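SIS domain protein (PDB 3FXA) probably binds a phosphorylated sugar through its SIS (sugar isomerase) fold and is a putative sugar-phosphate isomerase. Local coordinates at the interface of chains A and B and the interface of chains A and C. Numbering follows the deposited sequence. Chains: chain A/B/C, SIS domain protein.

Contact 1: the interface of chains A and B. Residues chain A 25, 34, 165-166, 168-169, 173; chain B 10-11, 14-15.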
ATOM      1  N   LEU A  25      -4.832  17.369 -24.350  1.00 13.40           N
ATOM      2  CA  LEU A  25      -5.960  16.677 -23.719  1.00 13.89           C
ATOM      3  C   LEU A  25      -7.349  16.968 -24.311  1.00 14.62           C
ATOM      4  O   LEU A  25      -8.122  16.039 -24.466  1.00 15.20           O
ATOM      5  CB  LEU A  25      -5.916  16.772 -22.175  1.00 13.24           C
ATOM      6  CG  LEU A  25      -4.875  15.855 -21.522  1.00 15.73           C
ATOM      7  CD1 LEU A  25      -4.756  16.169 -20.036  1.00 17.02           C
ATOM      8  CD2 LEU A  25      -5.274  14.380 -21.707  1.00 18.86           C
ATOM      9  N   LEU A  34     -16.276  13.778 -20.044  1.00 15.24           N
ATOM     10  CA  LEU A  34     -15.778  14.717 -19.023  1.00 16.08           C
ATOM     11  C   LEU A  34     -16.918  15.263 -18.156  1.00 15.86           C
ATOM     12  O   LEU A  34     -16.872  15.229 -16.909  1.00 15.90           O
ATOM     13  CB  LEU A  34     -15.009  15.868 -19.701  1.00 13.44           C
ATOM     14  CG  LEU A  34     -13.660  15.474 -20.323  1.00 14.50           C
ATOM     15  CD1 LEU A  34     -13.160  16.468 -21.386  1.00 17.95           C
ATOM     16  CD2 LEU A  34     -12.582  15.316 -19.243  1.00 14.66           C
ATOM     17  N   ALA A 165      -3.584  14.048 -15.225  1.00 13.36           N
ATOM     18  CA  ALA A 165      -4.069  15.387 -15.598  1.00 14.07           C
ATOM     19  C   ALA A 165      -5.554  15.408 -15.936  1.00 12.98           C
ATOM     20  O   ALA A 165      -6.270  16.356 -15.552  1.00 13.56           O
ATOM     21  CB  ALA A 165      -3.282  15.930 -16.773  1.00 13.87           C
ATOM     22  N   SER A 166      -6.033  14.381 -16.654  1.00 13.58           N
ATOM     23  CA  SER A 166      -7.462  14.276 -16.978  1.00 14.04           C
ATOM     24  C   SER A 166      -8.335  14.318 -15.708  1.00 13.01           C
ATOM     25  O   SER A 166      -9.233  15.125 -15.589  1.00 14.93           O
ATOM     26  CB  SER A 166      -7.767  13.021 -17.786  1.00 15.35           C
ATOM     27  OG  SER A 166      -7.149  13.023 -19.051  1.00 15.51           O
ATOM     28  N   ASP A 168      -7.246  15.258 -12.638  1.00 12.92           N
ATOM     29  CA  ASP A 168      -6.945  16.488 -11.885  1.00 11.89           C
ATOM     30  C   ASP A 168      -7.979  17.553 -12.282  1.00 11.41           C
ATOM     31  O   ASP A 168      -8.514  18.222 -11.430  1.00 13.74           O
ATOM     32  CB  ASP A 168      -5.506  17.009 -12.152  1.00 13.65           C
ATOM     33  CG  ASP A 168      -4.433  16.211 -11.426  1.00 14.62           C
ATOM     34  OD1 ASP A 168      -4.742  15.522 -10.447  1.00 15.71           O
ATOM     35  OD2 ASP A 168      -3.245  16.299 -11.830  1.00 14.18           O
ATOM     36  N   ALA A 169      -8.264  17.642 -13.581  1.00 13.26           N
ATOM     37  CA  ALA A 169      -9.239  18.611 -14.117  1.00 14.27           C
ATOM     38  C   ALA A 169     -10.639  18.281 -13.611  1.00 13.64           C
ATOM     39  O   ALA A 169     -11.360  19.165 -13.157  1.00 13.98           O
ATOM     40  CB  ALA A 169      -9.193  18.666 -15.643  1.00 15.40           C
ATOM     41  N   CYS A 173     -12.536  20.801 -11.100  1.00 13.67           N
ATOM     42  CA  CYS A 173     -13.892  21.185 -11.524  1.00 13.09           C
ATOM     43  C   CYS A 173     -14.932  20.854 -10.449  1.00 12.93           C
ATOM     44  O   CYS A 173     -15.795  21.704 -10.148  1.00 13.64           O
ATOM     45  CB  CYS A 173     -14.270  20.576 -12.854  1.00 13.38           C
ATOM     46  SG  CYS A 173     -15.777  21.300 -13.458  1.00 16.41           S
TER
ATOM     47  N   ASN B  10     -13.534  25.297 -17.208  1.00 11.09           N
ATOM     48  CA  ASN B  10     -12.812  25.042 -15.956  1.00 12.35           C
ATOM     49  C   ASN B  10     -11.722  23.998 -16.185  1.00  9.89           C
ATOM     50  O   ASN B  10     -10.576  24.200 -15.809  1.00 10.51           O
ATOM     51  CB  ASN B  10     -13.792  24.619 -14.855  1.00 12.74           C
ATOM     52  CG  ASN B  10     -13.128  24.448 -13.474  1.00 10.69           C
ATOM     53  OD1 ASN B  10     -12.459  23.456 -13.202  1.00 13.81           O
ATOM     54  ND2 ASN B  10     -13.373  25.398 -12.586  1.00 17.10           N
ATOM     55  N   ILE B  11     -12.105  22.911 -16.858  1.00 11.24           N
ATOM     56  CA  ILE B  11     -11.219  21.787 -17.240  1.00 10.35           C
ATOM     57  C   ILE B  11     -10.079  22.238 -18.146  1.00  9.23           C
ATOM     58  O   ILE B  11      -8.915  21.897 -17.900  1.00 10.99           O
ATOM     59  CB  ILE B  11     -12.045  20.654 -17.885  1.00 10.86           C
ATOM     60  CG1 ILE B  11     -12.774  19.909 -16.751  1.00  9.53           C
ATOM     61  CG2 ILE B  11     -11.160  19.692 -18.682  1.00 12.02           C
ATOM     62  CD1 ILE B  11     -13.823  18.850 -17.177  1.00 13.23           C
ATOM     63  N   THR B  14      -7.374  24.069 -16.036  1.00 11.10           N
ATOM     64  CA  THR B  14      -6.519  23.149 -15.275  1.00 12.18           C
ATOM     65  C   THR B  14      -5.456  22.512 -16.171  1.00 11.77           C
ATOM     66  O   THR B  14      -4.264  22.478 -15.798  1.00 12.24           O
ATOM     67  CB  THR B  14      -7.330  22.066 -14.512  1.00 12.39           C
ATOM     68  OG1 THR B  14      -8.105  22.701 -13.513  1.00 11.69           O
ATOM     69  CG2 THR B  14      -6.370  21.074 -13.834  1.00 12.19           C
ATOM     70  N   TRP B  15      -5.853  22.067 -17.370  1.00 10.98           N
ATOM     71  CA  TRP B  15      -4.901  21.496 -18.318  1.00 10.53           C
ATOM     72  C   TRP B  15      -3.823  22.502 -18.788  1.00 11.64           C
ATOM     73  O   TRP B  15      -2.621  22.174 -18.858  1.00 12.81           O
ATOM     74  CB  TRP B  15      -5.594  20.826 -19.495  1.00 12.16           C
ATOM     75  CG  TRP B  15      -6.425  19.599 -19.101  1.00  9.46           C
ATOM     76  CD1 TRP B  15      -6.244  18.764 -18.017  1.00 15.82           C
ATOM     77  CD2 TRP B  15      -7.495  19.036 -19.863  1.00 11.61           C
ATOM     78  NE1 TRP B  15      -7.179  17.744 -18.049  1.00 12.55           N
ATOM     79  CE2 TRP B  15      -7.937  17.875 -19.177  1.00 14.44           C
ATOM     80  CE3 TRP B  15      -8.115  19.391 -21.067  1.00 11.42           C
ATOM     81  CZ2 TRP B  15      -8.999  17.089 -19.637  1.00 12.99           C
ATOM     82  CZ3 TRP B  15      -9.171  18.593 -21.542  1.00 14.36           C
ATOM     83  CH2 TRP B  15      -9.586  17.442 -20.819  1.00 15.28           C
TER
HETATM   84  O   HOH W   1     -10.537  21.667 -13.947  1.00 16.31           O
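B:Trp15, on the N-terminal helix 4-23, pushes its indole between helices of chain A in this helix-packing interface between two SIS-domain subunits. The ring is contacted on both faces and at its edge. A:Leu25 crosses it at about a right angle, with CB 3.5 Å from the centroid of the six-membered ring of B:Trp15 and CD1 over the five-membered ring, two CH-pi contacts that span the bicycle. On the opposite face lies CG2 of B:Ile11 from the same helix, offset toward the rim; that methyl also meets CB of A:Ala169 at 3.8 Å. The benzo edge meets A:Leu34 tip to tip, CH2 of B:Trp15 lying 3.7 Å from CD1 of A:Leu34. The indole N-H is spent on a backbone carbonyl of helix 157-177: NE1 of B:Trp15 donates to O of A:Ala165 at 3.0 Å. The bond is bent, 138° at the hydrogen; the acceptor is in the ring plane, but the donor stands well above the carbonyl plane. One turn on from A:Ala165, A:Ala169 has its CA 3.8 Å from CG2 of B:Thr14, whose hydroxyl OG1 is turned to water 1 at 2.7 Å. The same water bonds the carbonyl O of A:Ala169 at 2.7 Å and the amide oxygen OD1 of B:Asn10, whose CG is anti to the backbone N (chi1 -175°) and, with chi2 at -77°, sets OD1 by the backbone of A:Cys173.

Contact 2: the interface of chains A and B. Residues chain A 55, 58, 157, 160; chain B 62, 65, 168.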
ATOM      1  N   THR A  55       2.054   1.196 -13.659  1.00 16.49           N
ATOM      2  CA  THR A  55       1.963   2.652 -13.802  0.50 17.29           C
ATOM      3  C   THR A  55       0.502   3.138 -13.748  1.00 16.22           C
ATOM      4  O   THR A  55       0.204   4.179 -13.140  1.00 16.57           O
ATOM      5  CB  THR A  55       2.735   3.129 -15.075  0.50 17.48           C
ATOM      6  OG1 THR A  55       2.966   4.541 -15.008  0.50 18.78           O
ATOM      7  CG2 THR A  55       2.007   2.736 -16.378  0.50 17.09           C
ATOM      8  N   VAL A  58      -0.386   3.527 -10.232  1.00 12.41           N
ATOM      9  CA  VAL A  58       0.077   4.751  -9.578  1.00 13.71           C
ATOM     10  C   VAL A  58      -0.918   5.885  -9.939  1.00 12.91           C
ATOM     11  O   VAL A  58      -1.281   6.687  -9.061  1.00 14.34           O
ATOM     12  CB  VAL A  58       1.547   5.105  -9.883  1.00 14.64           C
ATOM     13  CG1 VAL A  58       1.935   6.388  -9.128  1.00 17.73           C
ATOM     14  CG2 VAL A  58       2.466   3.902  -9.545  1.00 16.85           C
ATOM     15  N   THR A 157       5.136   7.046 -19.644  1.00 16.91           N
ATOM     16  CA  THR A 157       5.259   8.219 -18.756  1.00 16.62           C
ATOM     17  C   THR A 157       4.244   9.306 -19.182  1.00 13.91           C
ATOM     18  O   THR A 157       3.441   9.775 -18.371  1.00 13.88           O
ATOM     19  CB  THR A 157       6.704   8.799 -18.759  1.00 18.03           C
ATOM     20  OG1 THR A 157       7.129   9.022 -20.104  1.00 22.32           O
ATOM     21  CG2 THR A 157       7.710   7.849 -18.077  1.00 19.15           C
ATOM     22  N   THR A 160       0.615   8.038 -18.551  1.00 14.75           N
ATOM     23  CA  THR A 160       0.291   8.134 -17.129  1.00 14.86           C
ATOM     24  C   THR A 160      -0.056   9.565 -16.727  1.00 13.69           C
ATOM     25  O   THR A 160      -1.071   9.800 -16.053  1.00 16.06           O
ATOM     26  CB  THR A 160       1.451   7.614 -16.276  1.00 14.84           C
ATOM     27  OG1 THR A 160       1.802   6.297 -16.746  1.00 14.51           O
ATOM     28  CG2 THR A 160       1.063   7.572 -14.806  1.00 16.98           C
TER
ATOM     29  N   LYS B  62       5.246   6.852  -7.804  1.00 11.94           N
ATOM     30  CA  LYS B  62       5.469   6.922  -9.234  1.00 12.39           C
ATOM     31  C   LYS B  62       6.981   6.738  -9.481  1.00 10.90           C
ATOM     32  O   LYS B  62       7.361   5.923 -10.312  1.00 11.54           O
ATOM     33  CB  LYS B  62       4.938   8.243  -9.829  1.00 12.50           C
ATOM     34  CG  LYS B  62       4.495   8.122 -11.289  1.00 13.34           C
ATOM     35  CD  LYS B  62       5.577   7.920 -12.302  1.00 13.01           C
ATOM     36  CE  LYS B  62       5.067   7.581 -13.686  1.00 12.81           C
ATOM     37  NZ  LYS B  62       6.199   7.460 -14.656  1.00 15.60           N
ATOM     38  N   HIS B  65       7.816   3.013  -8.880  1.00 14.25           N
ATOM     39  CA  HIS B  65       7.412   2.172  -9.977  1.00 14.71           C
ATOM     40  C   HIS B  65       8.378   2.280 -11.172  1.00 13.38           C
ATOM     41  O   HIS B  65       8.925   1.277 -11.674  1.00 14.02           O
ATOM     42  CB  HIS B  65       5.999   2.492 -10.478  1.00 14.92           C
ATOM     43  CG  HIS B  65       5.614   1.624 -11.621  1.00 14.98           C
ATOM     44  ND1 HIS B  65       5.265   0.300 -11.455  1.00 18.46           N
ATOM     45  CD2 HIS B  65       5.660   1.840 -12.956  1.00 20.92           C
ATOM     46  CE1 HIS B  65       5.072  -0.245 -12.641  1.00 21.77           C
ATOM     47  NE2 HIS B  65       5.271   0.673 -13.564  1.00 24.23           N
ATOM     48  N   ASP B 168      10.552  11.529 -14.269  1.00 12.45           N
ATOM     49  CA  ASP B 168      10.332  10.854 -15.555  1.00 13.72           C
ATOM     50  C   ASP B 168      11.517  11.139 -16.472  1.00 13.66           C
ATOM     51  O   ASP B 168      12.074  10.198 -17.022  1.00 14.43           O
ATOM     52  CB  ASP B 168       9.026  11.254 -16.248  1.00 14.76           C
ATOM     53  CG  ASP B 168       7.777  10.628 -15.598  1.00 13.84           C
ATOM     54  OD1 ASP B 168       7.891   9.686 -14.773  1.00 15.76           O
ATOM     55  OD2 ASP B 168       6.685  11.045 -15.981  1.00 18.26           O
TER
HETATM   56  O   HOH W   2       4.367   9.914 -15.806  1.00 18.63           O
HETATM   57  O   HOH W   3       3.297  -0.597 -15.875  1.00 19.27           O
HETATM   58  O   HOH W   4       5.145   5.645 -16.684  1.00 27.21           O
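Helix 55-69 of the SIS domain meets its counterpart from the other subunit, with the start of helix 157-177 of chain A and the middle of that of chain B alongside. CG1 of A:Val58, anti to its backbone N (chi1 -179°), packs 3.6 Å from CA of B:Lys62, while CG2 turns toward CB of B:His65. Beyond a bend at chi2 (-70°), B:Lys62 runs extended beside A:Thr55, pointing the same way. Its NZ forms a salt bridge within chain B, 2.8 Å from OD1 of B:Asp168, on the syn side and 29° out of the carboxylate plane. That bridge would help to hold the carboxylate against A:Thr157, whose CG2 lies 3.7 Å from CG of B:Asp168. Waters make polar links across: water 2 joins OD2 of B:Asp168 (2.6 Å) to the carbonyl O of A:Thr157, and water 4 joins NZ of B:Lys62 (2.9 Å) to OG1 of A:Thr55, itself bonded to OG1 of A:Thr160. The imidazole of B:His65 presents a face to the backbone N of A:Thr55, which bonds water 3; that water also meets NE2 of B:His65. In the fold, chain A gives the N-terminal starts of both helices, A:Thr55 just after strand 48-51, and chain B gives later turns of the same helices.

Contact 3: the interface of chains A and C. Residues chain A 47, 85-86, 88-89, 91; chain C 68-69, 71, 73-74.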
ATOM      1  N   LYS A  47     -18.792   5.423  -2.756  1.00 18.22           N
ATOM      2  CA  LYS A  47     -17.377   5.770  -2.885  1.00 16.77           C
ATOM      3  C   LYS A  47     -16.866   5.414  -4.253  1.00 15.77           C
ATOM      4  O   LYS A  47     -17.513   4.700  -5.005  1.00 15.60           O
ATOM      5  CB  LYS A  47     -16.559   5.054  -1.805  1.00 16.29           C
ATOM      6  CG  LYS A  47     -16.583   3.538  -1.901  1.00 20.67           C
ATOM      7  CD  LYS A  47     -15.939   2.916  -0.698  1.00 22.74           C
ATOM      8  CE  LYS A  47     -16.073   1.421  -0.735  1.00 20.80           C
ATOM      9  NZ  LYS A  47     -17.489   0.930  -0.782  1.00 19.22           N
ATOM     10  N   GLY A  85     -10.938 -11.712  -2.567  1.00 17.64           N
ATOM     11  CA  GLY A  85     -11.815 -11.190  -1.523  1.00 17.82           C
ATOM     12  C   GLY A  85     -12.044  -9.698  -1.409  1.00 16.66           C
ATOM     13  O   GLY A  85     -13.087  -9.292  -0.898  1.00 15.71           O
ATOM     14  N   THR A  86     -11.094  -8.873  -1.874  1.00 16.65           N
ATOM     15  CA  THR A  86     -11.214  -7.425  -1.695  1.00 17.19           C
ATOM     16  C   THR A  86     -12.247  -6.795  -2.624  1.00 15.89           C
ATOM     17  O   THR A  86     -12.631  -5.649  -2.394  1.00 16.30           O
ATOM     18  CB  THR A  86      -9.864  -6.690  -1.612  1.00 18.00           C
ATOM     19  OG1 THR A  86      -9.184  -6.695  -2.875  1.00 19.48           O
ATOM     20  CG2 THR A  86      -8.989  -7.331  -0.522  1.00 19.24           C
ATOM     21  N   GLY A  88     -15.169  -7.363  -2.376  1.00 16.86           N
ATOM     22  CA  GLY A  88     -16.207  -7.010  -1.394  1.00 15.67           C
ATOM     23  C   GLY A  88     -16.256  -5.532  -0.975  1.00 14.54           C
ATOM     24  O   GLY A  88     -17.265  -5.084  -0.444  1.00 14.11           O
ATOM     25  N   VAL A  89     -15.186  -4.768  -1.216  1.00 14.81           N
ATOM     26  CA  VAL A  89     -15.170  -3.313  -0.956  1.00 13.79           C
ATOM     27  C   VAL A  89     -16.128  -2.544  -1.910  1.00 15.81           C
ATOM     28  O   VAL A  89     -16.588  -1.457  -1.559  1.00 17.09           O
ATOM     29  CB  VAL A  89     -13.718  -2.707  -1.048  1.00 17.35           C
ATOM     30  CG1 VAL A  89     -13.299  -2.509  -2.504  1.00 14.05           C
ATOM     31  CG2 VAL A  89     -13.603  -1.367  -0.317  1.00 15.00           C
ATOM     32  N   GLN A  91     -19.470  -1.718  -3.820  1.00 12.33           N
ATOM     33  CA  GLN A  91     -20.920  -1.813  -3.550  1.00 13.83           C
ATOM     34  C   GLN A  91     -21.747  -1.164  -4.679  1.00 13.62           C
ATOM     35  O   GLN A  91     -21.213  -0.471  -5.559  1.00 14.64           O
ATOM     36  CB  GLN A  91     -21.226  -1.247  -2.152  1.00 13.78           C
ATOM     37  CG  GLN A  91     -20.528  -1.995  -1.037  1.00 18.30           C
ATOM     38  CD  GLN A  91     -20.953  -3.457  -0.974  1.00 17.73           C
ATOM     39  OE1 GLN A  91     -22.139  -3.771  -1.091  1.00 25.00           O
ATOM     40  NE2 GLN A  91     -19.995  -4.358  -0.769  1.00 20.79           N
TER
ATOM     41  N   ASN C  68     -13.673  -7.224   4.053  1.00 11.85           N
ATOM     42  CA  ASN C  68     -14.092  -7.223   2.641  1.00 11.99           C
ATOM     43  C   ASN C  68     -14.533  -8.616   2.192  1.00 13.23           C
ATOM     44  O   ASN C  68     -15.549  -8.721   1.535  1.00 12.46           O
ATOM     45  CB  ASN C  68     -13.005  -6.654   1.710  1.00 12.12           C
ATOM     46  CG  ASN C  68     -12.931  -5.131   1.755  1.00 12.44           C
ATOM     47  OD1 ASN C  68     -13.958  -4.458   1.665  1.00 15.66           O
ATOM     48  ND2 ASN C  68     -11.732  -4.586   1.917  1.00 14.35           N
ATOM     49  N   CYS C  69     -13.817  -9.664   2.634  1.00 14.92           N
ATOM     50  CA  CYS C  69     -14.151 -11.060   2.284  1.00 15.62           C
ATOM     51  C   CYS C  69     -15.570 -11.518   2.679  1.00 15.75           C
ATOM     52  O   CYS C  69     -16.101 -12.431   2.049  1.00 17.06           O
ATOM     53  CB  CYS C  69     -13.144 -12.068   2.860  1.00 16.97           C
ATOM     54  SG  CYS C  69     -11.530 -12.041   2.169  1.00 19.40           S
ATOM     55  N   GLU C  71     -18.223  -9.289   2.790  1.00 14.56           N
ATOM     56  CA  GLU C  71     -19.146  -8.230   2.359  1.00 14.62           C
ATOM     57  C   GLU C  71     -19.361  -7.100   3.386  1.00 14.39           C
ATOM     58  O   GLU C  71     -20.451  -6.576   3.524  1.00 14.00           O
ATOM     59  CB  GLU C  71     -20.444  -8.830   1.744  1.00 13.39           C
ATOM     60  CG  GLU C  71     -20.273  -9.401   0.330  1.00 14.51           C
ATOM     61  CD  GLU C  71     -20.037  -8.325  -0.766  1.00 18.93           C
ATOM     62  OE1 GLU C  71     -20.547  -7.192  -0.621  1.00 22.13           O
ATOM     63  OE2 GLU C  71     -19.413  -8.655  -1.797  1.00 19.04           O
ATOM     64  N   PRO C  73     -17.631  -3.754   3.521  1.00 15.12           N
ATOM     65  CA  PRO C  73     -16.624  -2.871   2.885  1.00 13.43           C
ATOM     66  C   PRO C  73     -15.683  -2.226   3.878  1.00 13.34           C
ATOM     67  O   PRO C  73     -16.140  -1.683   4.893  1.00 15.22           O
ATOM     68  CB  PRO C  73     -17.470  -1.794   2.188  1.00 12.44           C
ATOM     69  CG  PRO C  73     -18.782  -2.406   2.017  1.00 16.85           C
ATOM     70  CD  PRO C  73     -18.992  -3.382   3.100  1.00 16.19           C
ATOM     71  N   ALA C  74     -14.390  -2.307   3.608  1.00 14.27           N
ATOM     72  CA  ALA C  74     -13.389  -1.801   4.499  1.00 13.12           C
ATOM     73  C   ALA C  74     -12.198  -1.256   3.747  1.00 14.06           C
ATOM     74  O   ALA C  74     -11.872  -1.738   2.663  1.00 14.85           O
ATOM     75  CB  ALA C  74     -12.938  -2.890   5.518  1.00 13.01           C
TER
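A:Gln91 and C:Glu71 form a direct hydrogen bond across this interface between SIS-domain subunits, built from helix ends and the loops that follow them. The amide NE2 of A:Gln91 donates to the carboxylate OE1 of C:Glu71 at 2.9 Å, nearly straight at 176°. OE1 lies in the amide plane and is met on its syn side but 28° out of the carboxylate plane. The same NE2 also donates to O of A:Gly88 at 2.8 Å, and the two bonds fix the amide's rotation.

Other hydrogen bonds shape each surface from within. The side-chain amide of C:Asn68 pairs with the backbone of C:Ala74: OD1 accepts from N and ND2 donates to O, each at 2.9 Å, tying the end of helix 55-69 to strand 74-76. In chain A, NZ of A:Lys47 approaches O of A:Val89 almost end-on, at 2.7 Å.

Packing adds further contacts. The tied amide of C:Asn68 lies beside A:Val89, pointing the same way, with CG of C:Asn68 3.8 Å from CB of A:Val89. C:Pro73 crosses A:Gln91 at about a right angle, the two CG atoms 3.5 Å apart; the bend at chi2 of A:Gln91 (-61°) folds the amide back so that NE2 too nears CG of C:Pro73.

Contact 1 and contact 2 belong to the same two-fold interface of chains A and B, with C-alpha centres about 19 Å apart. Helix 157-177 contributes to both: position 168 borders contact 1 in chain A and carries the carboxylate of contact 2 in chain B. Contact 3 joins chain A to chain C, its C-alpha centre about 30 Å from that of contact 1 and about 27 Å from that of contact 2. Helix 55-69 links the interfaces: positions 55 to 65 serve contact 2 and its last residues, 68 and 69, contact 3. Two distinct two-fold interfaces are compatible with the deposited tetramer, although the structure alone does not show that it is the assembly in solution.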